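Local coordinates for protein 2-dehydropantoate 2-reductase (PDB 3EGO) that probably catalyses the NADPH-dependent reduction of ketopantoate (2-dehydropantoate) to pantoate, the second step in making pantoate for pantothenate, at residues A[118-124]-A[140-146]; A[259-265]-A[286-290]; A[212-216]-A[231-235]. One frame throughout, in Å; residues are numbered along the deposited sequence.

The three contacts run along the chain as interaction 1, interaction 3, interaction 2, one closing before the next opens. Interaction 1 pairs two strands of the mixed sheet in the N-terminal, Rossmann-type part of the reductase. Interactions 2 and 3 both join helices of the helical C-terminal part: 206-223 with 228-241 in interaction 3, and 261-274 with 280-291 in interaction 2. Interactions 1 and 2 have centres about 23 Å apart. The centre of interaction 3 lies about 22 Å from the first and about 18 Å from the second; none touches another. Helix 174-195, which holds the probable proton donor Lys181, packs against all three, so sheet and helical bundle meet around one helix.

Interaction 1 (A[118-124]-A[140-146]); sequences YVGIVEH and GAIKWSA
Strands 118-122 and 142-146 run antiparallel, their short axes 4.6 Å apart at 160°, in a regular ladder of alternating hydrogen-bonded and non-hydrogen-bonded pairs that extends the Rossmann-type sheet. Val119-Ser145 and Ile121-Lys143 are hydrogen-bonded both ways (Val119 N to Ser145 O 3.1 Å, Ile121 N to Lys143 O 2.9 Å), and Glu123 N to Ala141 O, 2.8 Å, continues the ladder. At the non-hydrogen-bonded pair Gly120-Trp144 the missing side chain lets the strands close to 3.9 Å between CA atoms; a CB on Gly120 would clash with Lys143 O. Trp144 takes chi1 p and turns an edge toward the face of Tyr118 (chi1 m), an offset edge-to-face pair with centroids 5.7 Å apart and planes at 79°. Beta-branched Val119, Ile121, Val122 and Ile142 suit the extended backbone; Val122 (t) meets Ile142 (m, t) on the Trp144 face, CG2 to CG1 4.2 Å. On the other face the long Lys143 chain (m, t, t) reaches Glu123 (m, t), with NZ 3.1 Å from OE2 in a salt bridge. His124 (m) lays one ring face over the backbone of Gly140 and Ala141, CE1 to Ala141 N 3.4 Å; a CB on Gly140 would clash with Glu123 O. Strand 94-97 flanks 118-122 and 168-170 flanks 142-146; helix 174-195 covers Val119, Ile121 and Ser145, with Ile121 beside the probable proton donor Lys181.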
loop_
_atom_site.group_PDB
_atom_site.type_symbol
_atom_site.label_atom_id
_atom_site.label_comp_id
_atom_site.label_asym_id
_atom_site.label_seq_id
_atom_site.Cartn_x
_atom_site.Cartn_y
_atom_site.Cartn_z
ATOM N N TYR A 118 33.600 9.134 -9.591
ATOM C CA TYR A 118 33.468 9.332 -8.171
ATOM C C TYR A 118 31.995 9.241 -7.816
ATOM O O TYR A 118 31.111 9.557 -8.627
ATOM C CB TYR A 118 34.052 10.694 -7.756
ATOM C CG TYR A 118 35.480 10.841 -8.261
ATOM C CD1 TYR A 118 36.562 10.306 -7.545
ATOM C CD2 TYR A 118 35.735 11.444 -9.479
ATOM C CE1 TYR A 118 37.871 10.406 -8.051
ATOM C CE2 TYR A 118 37.029 11.551 -9.987
ATOM C CZ TYR A 118 38.093 11.033 -9.268
ATOM O OH TYR A 118 39.360 11.153 -9.813
ATOM N N VAL A 119 31.764 8.884 -6.575
ATOM C CA VAL A 119 30.444 8.586 -6.082
ATOM C C VAL A 119 30.329 9.240 -4.697
ATOM O O VAL A 119 31.296 9.254 -3.953
ATOM C CB VAL A 119 30.418 7.019 -6.084
ATOM C CG1 VAL A 119 30.453 6.363 -4.711
ATOM C CG2 VAL A 119 29.546 6.393 -7.239
ATOM N N GLY A 120 29.172 9.810 -4.351
ATOM C CA GLY A 120 29.018 10.449 -3.040
ATOM C C GLY A 120 27.597 10.598 -2.558
ATOM O O GLY A 120 26.657 10.292 -3.277
ATOM N N ILE A 121 27.449 11.035 -1.324
ATOM C CA ILE A 121 26.144 11.262 -0.772
ATOM C C ILE A 121 26.046 12.693 -0.294
ATOM O O ILE A 121 27.044 13.329 0.078
ATOM C CB ILE A 121 25.832 10.320 0.388
ATOM C CG1 ILE A 121 26.849 10.507 1.517
ATOM C CG2 ILE A 121 25.818 8.846 -0.115
ATOM C CD1 ILE A 121 26.486 9.659 2.734
ATOM N N VAL A 122 24.826 13.191 -0.311
ATOM C CA VAL A 122 24.577 14.565 0.076
ATOM C C VAL A 122 23.810 14.517 1.387
ATOM O O VAL A 122 22.674 14.035 1.414
ATOM C CB VAL A 122 23.684 15.252 -0.954
ATOM C CG1 VAL A 122 23.259 16.646 -0.457
ATOM C CG2 VAL A 122 24.382 15.317 -2.322
ATOM N N GLU A 123 24.402 15.047 2.449
ATOM C CA GLU A 123 23.729 15.117 3.745
ATOM C C GLU A 123 23.116 16.472 4.114
ATOM O O GLU A 123 22.621 16.658 5.225
ATOM C CB GLU A 123 24.716 14.728 4.850
ATOM C CG GLU A 123 25.351 13.353 4.620
ATOM C CD GLU A 123 26.298 12.943 5.775
ATOM O OE1 GLU A 123 26.355 11.729 6.095
ATOM O OE2 GLU A 123 26.975 13.840 6.358
ATOM N N HIS A 124 23.137 17.405 3.181
ATOM C CA HIS A 124 22.478 18.686 3.375
ATOM C C HIS A 124 21.009 18.487 3.255
ATOM O O HIS A 124 20.582 17.541 2.607
ATOM C CB HIS A 124 22.889 19.620 2.253
ATOM C CG HIS A 124 24.320 20.026 2.295
ATOM N ND1 HIS A 124 24.815 20.894 3.240
ATOM C CD2 HIS A 124 25.364 19.698 1.500
ATOM C CE1 HIS A 124 26.103 21.084 3.028
ATOM N NE2 HIS A 124 26.459 20.382 1.972
ATOM N N GLY A 140 24.486 20.453 6.206
ATOM C CA GLY A 140 25.123 19.140 6.245
ATOM C C GLY A 140 26.495 19.175 5.613
ATOM O O GLY A 140 27.306 20.098 5.847
ATOM N N ALA A 141 26.737 18.199 4.748
ATOM C CA ALA A 141 28.023 18.032 4.082
ATOM C C ALA A 141 27.802 17.177 2.856
ATOM O O ALA A 141 26.739 16.573 2.714
ATOM C CB ALA A 141 28.997 17.306 5.033
ATOM N N ILE A 142 28.795 17.131 1.981
ATOM C CA ILE A 142 28.861 16.134 0.932
ATOM C C ILE A 142 30.029 15.240 1.259
ATOM O O ILE A 142 31.086 15.717 1.686
ATOM C CB ILE A 142 29.050 16.769 -0.445
ATOM C CG1 ILE A 142 27.725 17.450 -0.874
ATOM C CG2 ILE A 142 29.493 15.714 -1.507
ATOM C CD1 ILE A 142 27.864 18.246 -2.269
ATOM N N LYS A 143 29.839 13.939 1.097
ATOM C CA LYS A 143 30.943 12.977 1.261
ATOM C C LYS A 143 31.119 12.194 -0.023
ATOM O O LYS A 143 30.152 11.782 -0.673
ATOM C CB LYS A 143 30.648 12.036 2.445
ATOM C CG LYS A 143 30.613 12.744 3.806
ATOM C CD LYS A 143 30.070 11.842 4.888
ATOM C CE LYS A 143 30.388 12.373 6.295
ATOM N NZ LYS A 143 29.314 12.006 7.254
ATOM N N TRP A 144 32.359 11.993 -0.436
ATOM C CA TRP A 144 32.596 11.345 -1.717
ATOM C C TRP A 144 33.745 10.328 -1.605
ATOM O O TRP A 144 34.533 10.387 -0.650
ATOM C CB TRP A 144 32.917 12.361 -2.816
ATOM C CG TRP A 144 34.154 13.110 -2.523
ATOM C CD1 TRP A 144 34.299 14.165 -1.652
ATOM C CD2 TRP A 144 35.448 12.853 -3.078
ATOM N NE1 TRP A 144 35.619 14.570 -1.630
ATOM C CE2 TRP A 144 36.342 13.793 -2.511
ATOM C CE3 TRP A 144 35.933 11.915 -4.007
ATOM C CZ2 TRP A 144 37.737 13.806 -2.817
ATOM C CZ3 TRP A 144 37.316 11.931 -4.332
ATOM C CH2 TRP A 144 38.197 12.880 -3.728
ATOM N N SER A 145 33.812 9.421 -2.584
ATOM C CA SER A 145 34.835 8.368 -2.650
ATOM C C SER A 145 35.184 8.165 -4.099
ATOM O O SER A 145 34.376 8.513 -4.968
ATOM C CB SER A 145 34.266 7.061 -2.132
ATOM O OG SER A 145 33.777 7.214 -0.815
ATOM N N ALA A 146 36.355 7.586 -4.393
ATOM C CA ALA A 146 36.669 7.122 -5.745
ATOM C C ALA A 146 35.923 5.830 -6.100
ATOM O O ALA A 146 35.824 4.906 -5.294
ATOM C CB ALA A 146 38.251 6.858 -5.912
#

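Interaction 2 (A[259-265]-A[286-290]); sequences TEADAII and YGSIK
One carboxylate receives two side chains of the facing helix, Tyr286 and Lys290: Asp262 OD1 accepts a very short hydrogen bond, 2.5 Å, from Tyr286 OH, and Asp262 OD2 lies 3.1 Å from Lys290 NZ in a salt bridge whose hydrogen bonds are weak. Asp262 (chi1 m) and Tyr286 (chi1 t) both start out sideways, so the length of the phenol carries its OH across. Lys290, one turn after Tyr286, folds through three m torsions to bring NZ to the same acid. Helices 261-265 and 286-290 are nearly antiparallel, 167°, with short axes 10.8 Å apart, wide enough for side chains to fill the gap. Small Ala261 leaves room there, its CB 4.2 Å from Tyr286 CD1 and 4.1 Å from Ile289 CG2; Ile265 CG2 meets Tyr286 CB at 3.8 Å, where the CA atoms are 6.4 Å apart. Thr259 (chi1 p) forms an ST turn, its OG1 accepting from Ala261 N at 2.9 Å, just before the helix begins after the N-cap Glu260. A wider pi-type turn follows at 262-265. Glu260 points away from helix 286-290 and bonds to Asn100; both probably bind NADP(+). The contact thus joins two helices of the C-terminal helical domain of ketopantoate reductases, with Glu260, on the side turned away from helix 286-290, belonging to the probable cofactor site.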
loop_
_atom_site.group_PDB
_atom_site.type_symbol
_atom_site.label_atom_id
_atom_site.label_comp_id
_atom_site.label_asym_id
_atom_site.label_seq_id
_atom_site.Cartn_x
_atom_site.Cartn_y
_atom_site.Cartn_z
ATOM N N THR A 259 8.523 7.489 -8.043
ATOM C CA THR A 259 9.285 7.453 -6.823
ATOM C C THR A 259 10.704 6.985 -7.138
ATOM O O THR A 259 11.038 6.684 -8.281
ATOM C CB THR A 259 8.677 6.474 -5.821
ATOM O OG1 THR A 259 9.006 5.147 -6.237
ATOM C CG2 THR A 259 7.177 6.616 -5.755
ATOM N N GLU A 260 11.536 6.915 -6.106
ATOM C CA GLU A 260 12.867 6.323 -6.246
ATOM C C GLU A 260 12.872 4.825 -5.896
ATOM O O GLU A 260 13.871 4.312 -5.398
ATOM C CB GLU A 260 13.826 7.058 -5.326
ATOM C CG GLU A 260 13.871 8.568 -5.579
ATOM C CD GLU A 260 14.754 9.309 -4.576
ATOM O OE1 GLU A 260 14.761 8.948 -3.370
ATOM O OE2 GLU A 260 15.447 10.240 -5.018
ATOM N N ALA A 261 11.729 4.151 -6.052
ATOM C CA ALA A 261 11.655 2.698 -5.775
ATOM C C ALA A 261 12.720 1.910 -6.550
ATOM O O ALA A 261 13.368 0.976 -6.011
ATOM C CB ALA A 261 10.230 2.161 -6.102
ATOM N N ASP A 262 12.921 2.230 -7.817
ATOM C CA ASP A 262 13.871 1.415 -8.580
ATOM C C ASP A 262 15.295 1.591 -8.063
ATOM O O ASP A 262 16.064 0.620 -8.011
ATOM C CB ASP A 262 13.841 1.736 -10.064
ATOM C CG ASP A 262 12.584 1.279 -10.738
ATOM O OD1 ASP A 262 11.906 0.380 -10.204
ATOM O OD2 ASP A 262 12.279 1.838 -11.812
ATOM N N ALA A 263 15.641 2.822 -7.680
ATOM C CA ALA A 263 17.009 3.136 -7.237
ATOM C C ALA A 263 17.278 2.673 -5.819
ATOM O O ALA A 263 18.401 2.335 -5.475
ATOM C CB ALA A 263 17.281 4.630 -7.366
ATOM N N ILE A 264 16.252 2.639 -4.988
ATOM C CA ILE A 264 16.412 2.187 -3.616
ATOM C C ILE A 264 16.138 0.693 -3.512
ATOM O O ILE A 264 17.006 -0.089 -3.060
ATOM C CB ILE A 264 15.491 2.931 -2.657
ATOM C CG1 ILE A 264 15.807 4.439 -2.624
ATOM C CG2 ILE A 264 15.552 2.344 -1.264
ATOM C CD1 ILE A 264 16.890 4.814 -1.673
ATOM N N ILE A 265 14.928 0.288 -3.887
ATOM C CA ILE A 265 14.517 -1.086 -3.637
ATOM C C ILE A 265 14.943 -2.000 -4.752
ATOM O O ILE A 265 15.367 -3.135 -4.479
ATOM C CB ILE A 265 12.968 -1.244 -3.473
ATOM C CG1 ILE A 265 12.386 -0.202 -2.509
ATOM C CG2 ILE A 265 12.639 -2.671 -2.998
ATOM C CD1 ILE A 265 10.881 -0.062 -2.639
ATOM N N TYR A 286 8.093 -3.171 -3.097
ATOM C CA TYR A 286 8.397 -2.752 -4.449
ATOM C C TYR A 286 7.171 -2.921 -5.338
ATOM O O TYR A 286 6.773 -1.993 -6.034
ATOM C CB TYR A 286 9.581 -3.565 -4.993
ATOM C CG TYR A 286 10.041 -3.158 -6.379
ATOM C CD1 TYR A 286 10.749 -1.982 -6.587
ATOM C CD2 TYR A 286 9.739 -3.939 -7.486
ATOM C CE1 TYR A 286 11.155 -1.600 -7.878
ATOM C CE2 TYR A 286 10.129 -3.571 -8.769
ATOM C CZ TYR A 286 10.842 -2.397 -8.953
ATOM O OH TYR A 286 11.238 -2.031 -10.225
ATOM N N GLY A 287 6.572 -4.105 -5.337
ATOM C CA GLY A 287 5.397 -4.315 -6.190
ATOM C C GLY A 287 4.274 -3.325 -5.852
ATOM O O GLY A 287 3.632 -2.796 -6.735
ATOM N N SER A 288 4.058 -3.047 -4.571
ATOM C CA SER A 288 2.962 -2.171 -4.156
ATOM C C SER A 288 3.226 -0.723 -4.497
ATOM O O SER A 288 2.314 0.013 -4.843
ATOM C CB SER A 288 2.726 -2.239 -2.640
ATOM O OG SER A 288 2.457 -3.558 -2.212
ATOM N N ILE A 289 4.461 -0.279 -4.316
ATOM C CA ILE A 289 4.789 1.111 -4.709
ATOM C C ILE A 289 4.736 1.269 -6.234
ATOM O O ILE A 289 4.194 2.256 -6.770
ATOM C CB ILE A 289 6.198 1.538 -4.230
ATOM C CG1 ILE A 289 6.350 1.417 -2.722
ATOM C CG2 ILE A 289 6.488 2.952 -4.725
ATOM C CD1 ILE A 289 5.313 2.135 -1.966
ATOM N N LYS A 290 5.333 0.325 -6.944
ATOM C CA LYS A 290 5.265 0.317 -8.411
ATOM C C LYS A 290 3.840 0.286 -8.960
ATOM O O LYS A 290 3.551 0.904 -10.000
ATOM C CB LYS A 290 6.036 -0.860 -9.009
ATOM C CG LYS A 290 7.579 -0.773 -8.817
ATOM C CD LYS A 290 8.151 0.520 -9.409
ATOM C CE LYS A 290 8.342 0.405 -10.919
ATOM N NZ LYS A 290 9.283 1.452 -11.385
#

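Interaction 3 (A[212-216]-A[231-235])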
loop_
_atom_site.group_PDB
_atom_site.type_symbol
_atom_site.label_atom_id
_atom_site.label_comp_id
_atom_site.label_asym_id
_atom_site.label_seq_id
_atom_site.Cartn_x
_atom_site.Cartn_y
_atom_site.Cartn_z
ATOM N N MET A 212 9.425 -3.138 10.020
ATOM C CA MET A 212 10.715 -2.514 9.640
ATOM C C MET A 212 11.932 -3.418 9.901
ATOM O O MET A 212 12.834 -3.517 9.074
ATOM C CB MET A 212 10.914 -1.147 10.338
ATOM C CG MET A 212 11.901 -0.214 9.566
ATOM S SD MET A 212 12.065 1.508 10.142
ATOM C CE MET A 212 12.354 1.273 11.874
ATOM N N LYS A 213 11.957 -4.066 11.061
ATOM C CA LYS A 213 13.080 -4.957 11.406
ATOM C C LYS A 213 13.217 -6.085 10.400
ATOM O O LYS A 213 14.332 -6.449 9.989
ATOM C CB LYS A 213 12.894 -5.518 12.805
ATOM C CG LYS A 213 14.200 -5.887 13.502
ATOM C CD LYS A 213 13.913 -6.587 14.805
ATOM C CE LYS A 213 15.204 -7.123 15.418
ATOM N NZ LYS A 213 14.979 -7.386 16.876
ATOM N N LEU A 214 12.074 -6.647 9.988
ATOM C CA LEU A 214 12.062 -7.702 8.977
ATOM C C LEU A 214 12.626 -7.206 7.655
ATOM O O LEU A 214 13.359 -7.918 6.959
ATOM C CB LEU A 214 10.630 -8.237 8.777
ATOM C CG LEU A 214 10.021 -9.087 9.894
ATOM C CD1 LEU A 214 8.588 -9.453 9.543
ATOM C CD2 LEU A 214 10.889 -10.334 10.114
ATOM N N VAL A 215 12.250 -5.979 7.281
ATOM C CA VAL A 215 12.839 -5.360 6.098
ATOM C C VAL A 215 14.354 -5.130 6.324
ATOM O O VAL A 215 15.171 -5.445 5.476
ATOM C CB VAL A 215 12.141 -4.024 5.755
ATOM C CG1 VAL A 215 12.860 -3.313 4.633
ATOM C CG2 VAL A 215 10.675 -4.313 5.325
ATOM N N PHE A 216 14.710 -4.603 7.487
ATOM C CA PHE A 216 16.153 -4.371 7.762
ATOM C C PHE A 216 16.985 -5.674 7.575
ATOM O O PHE A 216 18.039 -5.712 6.916
ATOM C CB PHE A 216 16.308 -3.847 9.188
ATOM C CG PHE A 216 17.742 -3.719 9.609
ATOM C CD1 PHE A 216 18.455 -2.568 9.302
ATOM C CD2 PHE A 216 18.385 -4.759 10.277
ATOM C CE1 PHE A 216 19.801 -2.447 9.670
ATOM C CE2 PHE A 216 19.731 -4.636 10.654
ATOM C CZ PHE A 216 20.421 -3.482 10.340
ATOM N N ALA A 231 24.017 -0.799 12.618
ATOM C CA ALA A 231 23.181 -0.280 11.539
ATOM C C ALA A 231 21.702 -0.238 11.935
ATOM O O ALA A 231 21.025 0.755 11.659
ATOM C CB ALA A 231 23.397 -1.031 10.260
ATOM N N TRP A 232 21.213 -1.272 12.622
ATOM C CA TRP A 232 19.825 -1.265 13.110
ATOM C C TRP A 232 19.560 -0.122 14.083
ATOM O O TRP A 232 18.486 0.499 14.056
ATOM C CB TRP A 232 19.452 -2.619 13.753
ATOM C CG TRP A 232 18.040 -2.703 14.341
ATOM C CD1 TRP A 232 17.701 -3.129 15.604
ATOM C CD2 TRP A 232 16.799 -2.375 13.692
ATOM N NE1 TRP A 232 16.336 -3.082 15.776
ATOM C CE2 TRP A 232 15.761 -2.623 14.618
ATOM C CE3 TRP A 232 16.465 -1.902 12.418
ATOM C CZ2 TRP A 232 14.423 -2.408 14.311
ATOM C CZ3 TRP A 232 15.142 -1.693 12.118
ATOM C CH2 TRP A 232 14.135 -1.935 13.059
ATOM N N GLU A 233 20.523 0.162 14.961
ATOM C CA GLU A 233 20.329 1.237 15.937
ATOM C C GLU A 233 20.169 2.567 15.227
ATOM O O GLU A 233 19.284 3.357 15.554
ATOM C CB GLU A 233 21.489 1.295 16.945
ATOM C CG GLU A 233 21.396 0.222 18.018
ATOM C CD GLU A 233 22.748 -0.383 18.387
ATOM O OE1 GLU A 233 23.783 0.335 18.314
ATOM O OE2 GLU A 233 22.767 -1.586 18.754
ATOM N N ARG A 234 21.016 2.755 14.229
ATOM C CA ARG A 234 21.082 3.937 13.366
ATOM C C ARG A 234 19.766 4.195 12.647
ATOM O O ARG A 234 19.202 5.294 12.724
ATOM C CB ARG A 234 22.204 3.721 12.350
ATOM C CG ARG A 234 22.477 4.863 11.398
ATOM C CD ARG A 234 23.709 4.550 10.531
ATOM N NE ARG A 234 23.594 5.039 9.151
ATOM C CZ ARG A 234 23.065 6.216 8.794
ATOM N NH1 ARG A 234 22.597 7.058 9.712
ATOM N NH2 ARG A 234 23.011 6.564 7.507
ATOM N N VAL A 235 19.266 3.169 11.965
ATOM C CA VAL A 235 17.941 3.228 11.324
ATOM C C VAL A 235 16.906 3.782 12.301
ATOM O O VAL A 235 16.175 4.727 12.000
ATOM C CB VAL A 235 17.514 1.812 10.794
ATOM C CG1 VAL A 235 16.050 1.800 10.317
ATOM C CG2 VAL A 235 18.454 1.311 9.674
#
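Ala231 opens the contact with a small side chain suited to a close approach: its CB lies 3.9 Å from Phe216 CZ, letting the phenyl ring settle against the helix backbone, with Phe216 CZ only 3.3 Å from Trp232 N. Trp232 follows as the large filler between the helices. Its CB sits over the face of the Phe216 ring, a CH-pi contact 3.9 Å from the centroid, and the two rings meet obliquely, Phe216 CG to Trp232 CE3 3.6 Å. The aliphatic part of Lys213 lies over the face of the indole, CG 3.9 Å from the centroid of its six-membered ring, while the ammonium end extends beyond it. Met212, flexible enough to follow the ring's outline, brings CE to 3.9 Å from Trp232 CH2. One turn later Val235 fills the space between Met212 and Phe216, its CG1 4.0 Å from Met212 SD and its CG2 3.9 Å from Phe216 CD1. The short axes cross at 137°, 11.3 Å apart, a spacing filled by these bulky side chains. Within the C-terminal helical domain, this pair of consecutive helices, 206-223 and 228-241, rests on helix 174-195 through Met212, Phe216 and Arg234, while Val215 packs against helix 280-291.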